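Local coordinates for protein T cell receptor gamma chain (Monodelphis domestica, PDB 7L15) that pairs with a T cell receptor mu chain to form the marsupial gamma mu T cell receptor, which probably recognises antigen, at residues R48-S59 with D62-Y73. Numbering follows the deposited sequence.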
ATOM      1  N   ARG B  48       5.128  19.143  -2.449  1.00 44.66           N
ATOM      2  CA  ARG B  48       3.906  19.814  -2.063  1.00 41.89           C
ATOM      3  C   ARG B  48       3.427  20.677  -3.219  1.00 43.50           C
ATOM      4  O   ARG B  48       4.230  21.310  -3.911  1.00 41.67           O
ATOM      5  CB  ARG B  48       4.118  20.659  -0.813  1.00 41.61           C
ATOM      6  CG  ARG B  48       2.787  21.130  -0.231  1.00 49.24           C
ATOM      7  CD  ARG B  48       2.965  21.958   1.033  1.00 44.30           C
ATOM      8  NE  ARG B  48       3.456  23.293   0.723  1.00 46.82           N
ATOM      9  CZ  ARG B  48       3.706  24.228   1.631  1.00 56.10           C
ATOM     10  NH1 ARG B  48       3.516  23.976   2.921  1.00 52.35           N
ATOM     11  NH2 ARG B  48       4.158  25.414   1.244  1.00 57.69           N
ATOM     12  N   LEU B  49       2.118  20.650  -3.467  1.00 47.84           N
ATOM     13  CA  LEU B  49       1.515  21.479  -4.501  1.00 51.81           C
ATOM     14  C   LEU B  49       0.982  22.796  -3.958  1.00 53.64           C
ATOM     15  O   LEU B  49       1.138  23.830  -4.610  1.00 53.21           O
ATOM     16  CB  LEU B  49       0.371  20.726  -5.191  1.00 52.70           C
ATOM     17  CG  LEU B  49       0.661  19.323  -5.732  1.00 61.70           C
ATOM     18  CD1 LEU B  49      -0.420  18.863  -6.698  1.00 69.27           C
ATOM     19  CD2 LEU B  49       2.012  19.259  -6.402  1.00 53.69           C
ATOM     20  N   LEU B  50       0.358  22.782  -2.782  1.00 54.84           N
ATOM     21  CA  LEU B  50      -0.272  23.968  -2.214  1.00 56.67           C
ATOM     22  C   LEU B  50      -0.511  23.726  -0.731  1.00 63.58           C
ATOM     23  O   LEU B  50      -0.463  22.592  -0.252  1.00 60.12           O
ATOM     24  CB  LEU B  50      -1.596  24.310  -2.920  1.00 52.90           C
ATOM     25  CG  LEU B  50      -2.853  23.441  -2.757  1.00 52.82           C
ATOM     26  CD1 LEU B  50      -3.559  23.637  -1.415  1.00 55.91           C
ATOM     27  CD2 LEU B  50      -3.835  23.730  -3.887  1.00 50.93           C
ATOM     28  N   VAL B  51      -0.810  24.807  -0.018  1.00 61.41           N
ATOM     29  CA  VAL B  51      -1.233  24.735   1.371  1.00 60.89           C
ATOM     30  C   VAL B  51      -2.477  25.601   1.544  1.00 63.87           C
ATOM     31  O   VAL B  51      -2.605  26.666   0.928  1.00 64.70           O
ATOM     32  CB  VAL B  51      -0.113  25.159   2.343  1.00 60.97           C
ATOM     33  CG1 VAL B  51       0.311  26.603   2.091  1.00 57.16           C
ATOM     34  CG2 VAL B  51      -0.568  24.964   3.781  1.00 63.12           C
ATOM     35  N   TYR B  52      -3.410  25.124   2.356  1.00 61.43           N
ATOM     36  CA  TYR B  52      -4.708  25.747   2.529  1.00 62.86           C
ATOM     37  C   TYR B  52      -4.910  26.045   4.004  1.00 66.19           C
ATOM     38  O   TYR B  52      -4.723  25.162   4.850  1.00 53.66           O
ATOM     39  CB  TYR B  52      -5.822  24.835   2.007  1.00 67.61           C
ATOM     40  CG  TYR B  52      -7.231  25.293   2.321  1.00 74.29           C
ATOM     41  CD1 TYR B  52      -7.816  26.348   1.631  1.00 71.15           C
ATOM     42  CD2 TYR B  52      -7.986  24.650   3.292  1.00 77.87           C
ATOM     43  CE1 TYR B  52      -9.113  26.758   1.912  1.00 82.83           C
ATOM     44  CE2 TYR B  52      -9.282  25.047   3.580  1.00 83.46           C
ATOM     45  CZ  TYR B  52      -9.844  26.102   2.890  1.00 87.63           C
ATOM     46  OH  TYR B  52     -11.134  26.499   3.183  1.00 96.64           O
ATOM     47  N   SER B  53      -5.264  27.293   4.302  1.00 70.03           N
ATOM     48  CA  SER B  53      -5.608  27.714   5.656  1.00 74.36           C
ATOM     49  C   SER B  53      -7.114  27.552   5.836  1.00 72.76           C
ATOM     50  O   SER B  53      -7.900  28.248   5.182  1.00 71.37           O
ATOM     51  CB  SER B  53      -5.178  29.160   5.892  1.00 81.46           C
ATOM     52  OG  SER B  53      -5.561  29.605   7.181  1.00 82.74           O
ATOM     53  N   ARG B  54      -7.524  26.641   6.720  1.00 66.53           N
ATOM     54  CA  ARG B  54      -8.951  26.409   6.905  1.00 70.45           C
ATOM     55  C   ARG B  54      -9.650  27.661   7.434  1.00 81.47           C
ATOM     56  O   ARG B  54     -10.709  28.053   6.927  1.00 74.78           O
ATOM     57  CB  ARG B  54      -9.170  25.222   7.842  1.00 82.40           C
ATOM     58  CG  ARG B  54      -8.988  23.856   7.180  1.00 87.30           C
ATOM     59  CD  ARG B  54      -9.508  22.774   8.092  1.00 95.02           C
ATOM     60  NE  ARG B  54      -9.090  23.045   9.458  1.00103.61           N
ATOM     61  CZ  ARG B  54      -9.606  22.457  10.527  1.00110.35           C
ATOM     62  NH1 ARG B  54     -10.570  21.557  10.388  1.00113.24           N
ATOM     63  NH2 ARG B  54      -9.159  22.777  11.733  1.00111.61           N
ATOM     64  N   SER B  55      -9.059  28.314   8.438  1.00 82.37           N
ATOM     65  CA  SER B  55      -9.670  29.503   9.021  1.00 82.28           C
ATOM     66  C   SER B  55      -9.816  30.604   7.981  1.00 85.17           C
ATOM     67  O   SER B  55     -10.934  30.985   7.614  1.00 84.66           O
ATOM     68  CB  SER B  55      -8.840  29.996  10.207  1.00 82.40           C
ATOM     69  OG  SER B  55      -7.770  30.803   9.743  1.00 82.96           O
ATOM     70  N   LYS B  56      -8.687  31.113   7.470  1.00 87.02           N
ATOM     71  CA  LYS B  56      -8.730  32.148   6.440  1.00 84.52           C
ATOM     72  C   LYS B  56      -9.324  31.648   5.120  1.00 77.00           C
ATOM     73  O   LYS B  56      -9.493  32.458   4.201  1.00 73.48           O
ATOM     74  CB  LYS B  56      -7.324  32.729   6.193  1.00 80.85           C
ATOM     75  CG  LYS B  56      -6.500  32.927   7.475  1.00 81.80           C
ATOM     76  CD  LYS B  56      -5.364  33.938   7.321  1.00 83.27           C
ATOM     77  CE  LYS B  56      -4.354  33.566   6.242  1.00 85.70           C
ATOM     78  NZ  LYS B  56      -3.525  32.364   6.578  1.00 92.14           N
ATOM     79  N   SER B  57      -9.673  30.362   5.010  1.00 83.07           N
ATOM     80  CA  SER B  57     -10.248  29.778   3.790  1.00 87.86           C
ATOM     81  C   SER B  57      -9.463  30.204   2.551  1.00 80.38           C
ATOM     82  O   SER B  57     -10.023  30.662   1.554  1.00 77.92           O
ATOM     83  CB  SER B  57     -11.724  30.141   3.658  1.00 95.48           C
ATOM     84  OG  SER B  57     -12.348  29.316   2.683  1.00103.12           O
ATOM     85  N   GLU B  58      -8.145  30.020   2.615  1.00 76.16           N
ATOM     86  CA  GLU B  58      -7.222  30.571   1.634  1.00 76.32           C
ATOM     87  C   GLU B  58      -6.318  29.466   1.096  1.00 70.95           C
ATOM     88  O   GLU B  58      -5.706  28.728   1.876  1.00 66.37           O
ATOM     89  CB  GLU B  58      -6.399  31.682   2.278  1.00 74.88           C
ATOM     90  CG  GLU B  58      -5.539  32.451   1.323  1.00 80.82           C
ATOM     91  CD  GLU B  58      -4.706  33.475   2.041  1.00 89.62           C
ATOM     92  OE1 GLU B  58      -3.626  33.824   1.523  1.00 89.07           O
ATOM     93  OE2 GLU B  58      -5.129  33.920   3.133  1.00 95.61           O
ATOM     94  N   SER B  59      -6.231  29.357  -0.231  1.00 71.43           N
ATOM     95  CA  SER B  59      -5.462  28.313  -0.899  1.00 70.48           C
ATOM     96  C   SER B  59      -4.248  28.930  -1.586  1.00 66.41           C
ATOM     97  O   SER B  59      -4.398  29.705  -2.536  1.00 56.63           O
ATOM     98  CB  SER B  59      -6.327  27.565  -1.911  1.00 69.41           C
ATOM     99  OG  SER B  59      -5.526  26.784  -2.777  1.00 69.46           O
ATOM    100  N   ASP B  62       2.217  26.455  -4.290  1.00 58.23           N
ATOM    101  CA  ASP B  62       3.663  26.539  -4.236  1.00 56.75           C
ATOM    102  C   ASP B  62       4.198  26.932  -5.608  1.00 53.38           C
ATOM    103  O   ASP B  62       3.472  26.893  -6.599  1.00 45.32           O
ATOM    104  CB  ASP B  62       4.217  25.207  -3.731  1.00 55.58           C
ATOM    105  CG  ASP B  62       4.106  25.081  -2.217  1.00 59.82           C
ATOM    106  OD1 ASP B  62       4.731  25.899  -1.503  1.00 61.20           O
ATOM    107  OD2 ASP B  62       3.364  24.203  -1.743  1.00 58.66           O
ATOM    108  N   PRO B  63       5.460  27.352  -5.701  1.00 48.34           N
ATOM    109  CA  PRO B  63       5.984  27.773  -7.004  1.00 47.91           C
ATOM    110  C   PRO B  63       5.908  26.647  -8.021  1.00 55.45           C
ATOM    111  O   PRO B  63       6.082  25.471  -7.692  1.00 55.40           O
ATOM    112  CB  PRO B  63       7.438  28.177  -6.705  1.00 41.50           C
ATOM    113  CG  PRO B  63       7.738  27.675  -5.341  1.00 53.14           C
ATOM    114  CD  PRO B  63       6.426  27.592  -4.612  1.00 52.90           C
ATOM    115  N   GLY B  64       5.617  27.024  -9.264  1.00 55.65           N
ATOM    116  CA  GLY B  64       5.395  26.078 -10.330  1.00 54.15           C
ATOM    117  C   GLY B  64       3.949  25.694 -10.533  1.00 59.02           C
ATOM    118  O   GLY B  64       3.596  25.187 -11.604  1.00 68.44           O
ATOM    119  N   PHE B  65       3.099  25.930  -9.545  1.00 56.76           N
ATOM    120  CA  PHE B  65       1.705  25.532  -9.617  1.00 58.22           C
ATOM    121  C   PHE B  65       0.832  26.776  -9.628  1.00 62.59           C
ATOM    122  O   PHE B  65       1.009  27.676  -8.799  1.00 61.02           O
ATOM    123  CB  PHE B  65       1.368  24.592  -8.460  1.00 54.07           C
ATOM    124  CG  PHE B  65       2.204  23.344  -8.463  1.00 53.06           C
ATOM    125  CD1 PHE B  65       1.831  22.254  -9.231  1.00 52.89           C
ATOM    126  CD2 PHE B  65       3.390  23.282  -7.748  1.00 61.13           C
ATOM    127  CE1 PHE B  65       2.605  21.118  -9.266  1.00 58.24           C
ATOM    128  CE2 PHE B  65       4.178  22.148  -7.779  1.00 58.77           C
ATOM    129  CZ  PHE B  65       3.785  21.064  -8.538  1.00 61.98           C
ATOM    130  N   SER B  66      -0.082  26.830 -10.592  1.00 62.73           N
ATOM    131  CA  SER B  66      -0.971  27.965 -10.767  1.00 63.64           C
ATOM    132  C   SER B  66      -2.266  27.727 -10.013  1.00 63.07           C
ATOM    133  O   SER B  66      -2.770  26.604  -9.973  1.00 54.79           O
ATOM    134  CB  SER B  66      -1.269  28.187 -12.251  1.00 64.42           C
ATOM    135  OG  SER B  66      -2.346  29.097 -12.416  1.00 72.36           O
ATOM    136  N   ALA B  67      -2.817  28.797  -9.432  1.00 65.73           N
ATOM    137  CA  ALA B  67      -4.128  28.689  -8.800  1.00 59.84           C
ATOM    138  C   ALA B  67      -5.212  28.310  -9.799  1.00 63.49           C
ATOM    139  O   ALA B  67      -6.261  27.798  -9.390  1.00 68.86           O
ATOM    140  CB  ALA B  67      -4.489  30.003  -8.108  1.00 58.24           C
ATOM    141  N   ASP B  68      -4.981  28.551 -11.097  1.00 66.30           N
ATOM    142  CA  ASP B  68      -5.887  28.051 -12.129  1.00 71.40           C
ATOM    143  C   ASP B  68      -5.822  26.533 -12.247  1.00 72.64           C
ATOM    144  O   ASP B  68      -6.795  25.902 -12.673  1.00 77.63           O
ATOM    145  CB  ASP B  68      -5.546  28.659 -13.488  1.00 79.32           C
ATOM    146  CG  ASP B  68      -5.700  30.159 -13.520  1.00 90.51           C
ATOM    147  OD1 ASP B  68      -5.798  30.788 -12.444  1.00 91.65           O
ATOM    148  OD2 ASP B  68      -5.719  30.708 -14.642  1.00 95.71           O
ATOM    149  N   LYS B  69      -4.686  25.936 -11.892  1.00 61.85           N
ATOM    150  CA  LYS B  69      -4.457  24.508 -12.077  1.00 61.70           C
ATOM    151  C   LYS B  69      -4.846  23.693 -10.845  1.00 56.53           C
ATOM    152  O   LYS B  69      -5.501  22.658 -10.980  1.00 60.35           O
ATOM    153  CB  LYS B  69      -2.983  24.273 -12.449  1.00 54.11           C
ATOM    154  CG  LYS B  69      -2.593  22.825 -12.747  1.00 55.21           C
ATOM    155  CD  LYS B  69      -3.293  22.272 -13.978  1.00 57.42           C
ATOM    156  CE  LYS B  69      -2.945  20.798 -14.205  1.00 46.59           C
ATOM    157  NZ  LYS B  69      -3.703  20.258 -15.359  1.00 48.85           N
ATOM    158  N   VAL B  70      -4.462  24.137  -9.646  1.00 53.72           N
ATOM    159  CA  VAL B  70      -4.804  23.461  -8.397  1.00 56.35           C
ATOM    160  C   VAL B  70      -5.298  24.496  -7.400  1.00 58.57           C
ATOM    161  O   VAL B  70      -4.736  25.592  -7.299  1.00 63.92           O
ATOM    162  CB  VAL B  70      -3.613  22.682  -7.799  1.00 51.86           C
ATOM    163  CG1 VAL B  70      -3.342  21.457  -8.615  1.00 54.92           C
ATOM    164  CG2 VAL B  70      -2.369  23.585  -7.725  1.00 43.07           C
ATOM    165  N   ARG B  71      -6.330  24.135  -6.645  1.00 56.91           N
ATOM    166  CA  ARG B  71      -7.001  25.070  -5.753  1.00 61.91           C
ATOM    167  C   ARG B  71      -7.723  24.261  -4.686  1.00 62.10           C
ATOM    168  O   ARG B  71      -8.473  23.337  -5.019  1.00 60.07           O
ATOM    169  CB  ARG B  71      -7.990  25.949  -6.538  1.00 65.14           C
ATOM    170  CG  ARG B  71      -8.556  27.145  -5.781  1.00 76.38           C
ATOM    171  CD  ARG B  71      -9.655  27.851  -6.589  1.00 81.27           C
ATOM    172  NE  ARG B  71     -10.869  27.037  -6.686  1.00 81.28           N
ATOM    173  CZ  ARG B  71     -11.791  26.962  -5.730  1.00 80.89           C
ATOM    174  NH1 ARG B  71     -12.858  26.194  -5.900  1.00 85.29           N
ATOM    175  NH2 ARG B  71     -11.640  27.649  -4.601  1.00 75.50           N
ATOM    176  N   ALA B  72      -7.488  24.591  -3.419  1.00 58.00           N
ATOM    177  CA  ALA B  72      -8.200  23.960  -2.315  1.00 65.60           C
ATOM    178  C   ALA B  72      -9.300  24.875  -1.790  1.00 81.11           C
ATOM    179  O   ALA B  72      -9.135  26.097  -1.739  1.00 89.69           O
ATOM    180  CB  ALA B  72      -7.246  23.607  -1.179  1.00 64.59           C
ATOM    181  N   TYR B  73     -10.421  24.278  -1.385  1.00 83.38           N
ATOM    182  CA  TYR B  73     -11.527  25.025  -0.802  1.00 85.59           C
ATOM    183  C   TYR B  73     -12.186  24.162   0.276  1.00 80.70           C
ATOM    184  O   TYR B  73     -11.742  23.044   0.557  1.00 82.26           O
ATOM    185  CB  TYR B  73     -12.498  25.487  -1.900  1.00 96.63           C
ATOM    186  CG  TYR B  73     -13.385  24.411  -2.482  1.00109.16           C
ATOM    187  CD1 TYR B  73     -12.858  23.359  -3.222  1.00113.59           C
ATOM    188  CD2 TYR B  73     -14.764  24.463  -2.314  1.00119.56           C
ATOM    189  CE1 TYR B  73     -13.685  22.371  -3.757  1.00115.70           C
ATOM    190  CE2 TYR B  73     -15.596  23.488  -2.843  1.00120.68           C
ATOM    191  CZ  TYR B  73     -15.055  22.446  -3.561  1.00114.97           C
ATOM    192  OH  TYR B  73     -15.892  21.486  -4.079  1.00109.32           O
TER
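R48 and D62 form a two-pronged salt bridge, the guanidinium meeting the carboxylate side-on with the two planes only 20° apart. R48 NE lies 2.6 Å from D62 OD2, while NH2 of R48 reaches OD1 of D62 at 2.8 Å in an almost straight bond. The remaining nitrogen, NH1, bonds H36 and the carbonyl of T115 of the mu chain, so R48 also reaches the partner subunit. D62 N donates to L49 O at 2.9 Å, carrying the antiparallel ladder of hairpin 47-53/58-61 one step beyond the V51-V60 pair. Farther along, the hydroxyl of S59 accepts the amide of A72 (OG to N, 3.0 Å), a side chain tying the edge strand of one sheet to that of the other.

Apolar contacts form two groups. At the loop, CD2 of L49 rests over one face of the F65 ring, 3.3 Å from CZ. Against strand 70-75, L50, with CG between its backbone N and carbonyl carbon (chi1 70°), sends CD1 to the methyl of A72 and CD2 to V70 and the backbone N of R71. Y52 adds its CB, 3.7 Å from A72 CB, and its ring passes obliquely by A72 O.

L50, Y52 and S59 thus join the two facing sheets, while R48 and L49 anchor the C''-D connection to strand 47-53, as the C'-C'' hairpin meets strand D in an immunoglobulin V-set beta-sandwich.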